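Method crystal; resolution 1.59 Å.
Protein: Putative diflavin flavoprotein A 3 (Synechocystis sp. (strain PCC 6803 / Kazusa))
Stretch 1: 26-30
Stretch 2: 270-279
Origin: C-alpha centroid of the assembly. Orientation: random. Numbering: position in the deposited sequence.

Stretch 1 26-30: KFEIE
Stretch 2 270-279: STLAQAIARG

A short irregular segment can dock on a helix without a single direct hydrogen bond, provided that one aliphatic side chain finds the helix surface and a water links the two backbones. Residues 26-30 and 270-279 of a putative diflavin flavoprotein illustrate the principle, the nearest touching pair being 243 positions apart in sequence.

The longer stretch is helical throughout, with phi near -60° and psi near -43°, and belongs to a helix that extends beyond both ends. Its i to i+4 bonds run from Gln274 N to Ser270 O (3.0 Å) through Gly279 N to Ala275 O (3.2 Å); that from Ala275 N to Thr271 O, at 3.3 Å, is weak. In the shorter stretch Lys26 (-125/146) and Glu28 (-128/143) are extended; between them Phe27 (-81/80) makes a tight turn of the inverse gamma kind, with a weak bond of 3.0 Å from Glu28 N to Lys26 O. A 3-10 segment follows at Ile29 (-55/-32) and Glu30 (-69/-18). The CA atoms of Glu28 and Thr271 lie 6.0 Å apart, and those of Ile29 and Ala275 lie 5.6 Å apart, so one step along the loop corresponds to about one helical turn, and the register advances in the same sense in both stretches.

Ile29 is the centre of the contact. Buried, with chi1 t (-162°) and chi2 p (72°), it points toward the helix and gives up 80 Å² of the 246 Å² buried in total. Its CB approaches Ala275 CA at 4.2 Å, a closeness compatible with the small methyl side chain there, which points sideways. Its CG2 lies 4.2 Å from Gln274 CB, while CG1 sits 4.1 Å from CG of Arg278 (chi1 t, chi2 p), whose aliphatic portion thus offers a nonpolar surface despite the charged end.

Thr271, the main helix contributor at 53 Å², points toward the loop with chi1 m (-61°). Its CG2 methyl rests 3.4 Å from Phe27 O and 4.0 Å from Glu28 CG (chi1 m, chi2 t). These are van der Waals contacts, since a methyl carbon cannot serve as a conventional donor to the carbonyl. Phe27, chi1 m, leads its ring away from the helix.

One water bridges the backbones: its oxygen accepts from Ile29 N at 2.9 Å, and it donates to Thr271 O, 2.9 Å from that oxygen. Gln274 (chi1 m, chi2 m) starts toward the loop, but its end leads away: NE2 bonds Ser270 OG at 3.2 Å and, weakly, Ser270 O at 3.1 Å. NE2 is thus bonded within its own helix, while CB is the side-chain atom nearest Ile29.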

# COMPACT_ATOMS: atom_id res chain seq x y z
N LYS A 26 -0.06 -14.27 4.27
CA LYS A 26 -0.34 -13.35 5.37
C LYS A 26 -1.84 -13.22 5.63
O LYS A 26 -2.64 -13.26 4.70
CB LYS A 26 0.23 -11.95 5.11
CG LYS A 26 1.46 -11.84 4.20
CD LYS A 26 1.64 -10.37 3.77
CE LYS A 26 2.82 -10.15 2.83
NZ LYS A 26 4.13 -10.15 3.55
N PHE A 27 -2.22 -13.04 6.89
CA PHE A 27 -3.60 -12.70 7.21
C PHE A 27 -3.81 -11.21 7.01
O PHE A 27 -3.77 -10.42 7.96
CB PHE A 27 -3.97 -13.10 8.65
CG PHE A 27 -3.95 -14.58 8.88
CD1 PHE A 27 -4.94 -15.39 8.33
CD2 PHE A 27 -2.96 -15.16 9.64
CE1 PHE A 27 -4.93 -16.77 8.53
CE2 PHE A 27 -2.94 -16.54 9.86
CZ PHE A 27 -3.93 -17.34 9.30
N GLU A 28 -3.99 -10.81 5.76
CA GLU A 28 -4.35 -9.44 5.46
C GLU A 28 -5.58 -9.49 4.58
O GLU A 28 -5.71 -10.40 3.77
CB GLU A 28 -3.20 -8.71 4.79
CG GLU A 28 -2.04 -8.50 5.74
CD GLU A 28 -0.84 -7.91 5.04
OE1 GLU A 28 -0.96 -7.55 3.85
OE2 GLU A 28 0.23 -7.81 5.69
N ILE A 29 -6.49 -8.54 4.76
CA ILE A 29 -7.81 -8.61 4.13
C ILE A 29 -7.69 -8.76 2.60
O ILE A 29 -8.51 -9.43 1.97
CB ILE A 29 -8.67 -7.36 4.49
CG1 ILE A 29 -10.16 -7.60 4.23
CG2 ILE A 29 -8.20 -6.12 3.75
CD1 ILE A 29 -10.79 -8.54 5.21
N GLU A 30 -6.64 -8.19 2.01
CA GLU A 30 -6.53 -8.18 0.55
C GLU A 30 -6.28 -9.56 -0.06
O GLU A 30 -6.50 -9.76 -1.25
CB GLU A 30 -5.43 -7.22 0.11
CG GLU A 30 -4.03 -7.67 0.47
CD GLU A 30 -3.06 -6.52 0.54
OE1 GLU A 30 -2.36 -6.24 -0.47
OE2 GLU A 30 -3.00 -5.88 1.61
N SER A 270 -1.97 -1.66 11.50
CA SER A 270 -2.29 -1.31 10.12
C SER A 270 -3.14 -2.40 9.47
O SER A 270 -4.11 -2.10 8.77
CB SER A 270 -1.03 -1.08 9.30
OG SER A 270 -1.37 -0.97 7.93
N THR A 271 -2.77 -3.65 9.71
CA THR A 271 -3.56 -4.78 9.22
C THR A 271 -5.02 -4.70 9.69
O THR A 271 -5.95 -4.89 8.91
CB THR A 271 -2.92 -6.11 9.67
OG1 THR A 271 -1.60 -6.19 9.13
CG2 THR A 271 -3.74 -7.30 9.19
N LEU A 272 -5.22 -4.38 10.97
CA LEU A 272 -6.57 -4.22 11.51
C LEU A 272 -7.29 -3.11 10.78
O LEU A 272 -8.46 -3.23 10.41
CB LEU A 272 -6.54 -3.92 13.01
CG LEU A 272 -5.83 -4.91 13.94
CD1 LEU A 272 -5.97 -4.48 15.40
CD2 LEU A 272 -6.34 -6.33 13.74
N ALA A 273 -6.56 -2.02 10.56
CA ALA A 273 -7.13 -0.82 9.95
C ALA A 273 -7.69 -1.11 8.57
O ALA A 273 -8.77 -0.61 8.22
CB ALA A 273 -6.08 0.28 9.88
N GLN A 274 -6.97 -1.90 7.77
CA GLN A 274 -7.42 -2.17 6.41
C GLN A 274 -8.69 -3.02 6.46
O GLN A 274 -9.60 -2.83 5.64
CB GLN A 274 -6.34 -2.87 5.57
CG GLN A 274 -4.94 -2.27 5.72
CD GLN A 274 -4.89 -0.75 5.63
OE1 GLN A 274 -5.64 -0.13 4.87
NE2 GLN A 274 -4.01 -0.14 6.41
N ALA A 275 -8.75 -3.92 7.44
CA ALA A 275 -9.94 -4.77 7.61
C ALA A 275 -11.16 -3.94 7.99
O ALA A 275 -12.24 -4.11 7.41
CB ALA A 275 -9.68 -5.84 8.65
N ILE A 276 -11.00 -3.05 8.96
CA ILE A 276 -12.10 -2.16 9.35
C ILE A 276 -12.55 -1.27 8.18
O ILE A 276 -13.75 -1.12 7.94
CB ILE A 276 -11.70 -1.28 10.55
CG1 ILE A 276 -11.47 -2.16 11.78
CG2 ILE A 276 -12.75 -0.21 10.82
CD1 ILE A 276 -10.86 -1.44 12.95
N ALA A 277 -11.60 -0.71 7.44
CA ALA A 277 -11.94 0.14 6.31
C ALA A 277 -12.80 -0.62 5.28
O ALA A 277 -13.76 -0.08 4.74
CB ALA A 277 -10.68 0.68 5.65
N ARG A 278 -12.43 -1.86 5.01
CA ARG A 278 -13.14 -2.65 4.01
C ARG A 278 -14.58 -2.91 4.47
O ARG A 278 -15.52 -2.90 3.66
CB ARG A 278 -12.38 -3.94 3.73
CG ARG A 278 -13.17 -5.04 3.04
CD ARG A 278 -13.68 -4.66 1.67
NE ARG A 278 -14.28 -5.84 1.04
CZ ARG A 278 -15.00 -5.82 -0.08
NH1 ARG A 278 -15.24 -4.68 -0.70
NH2 ARG A 278 -15.50 -6.96 -0.55
N GLY A 279 -14.76 -3.13 5.77
CA GLY A 279 -16.10 -3.28 6.32
C GLY A 279 -16.94 -2.03 6.11
O GLY A 279 -18.14 -2.12 5.83
O HOH W 1 -5.69 -6.43 6.52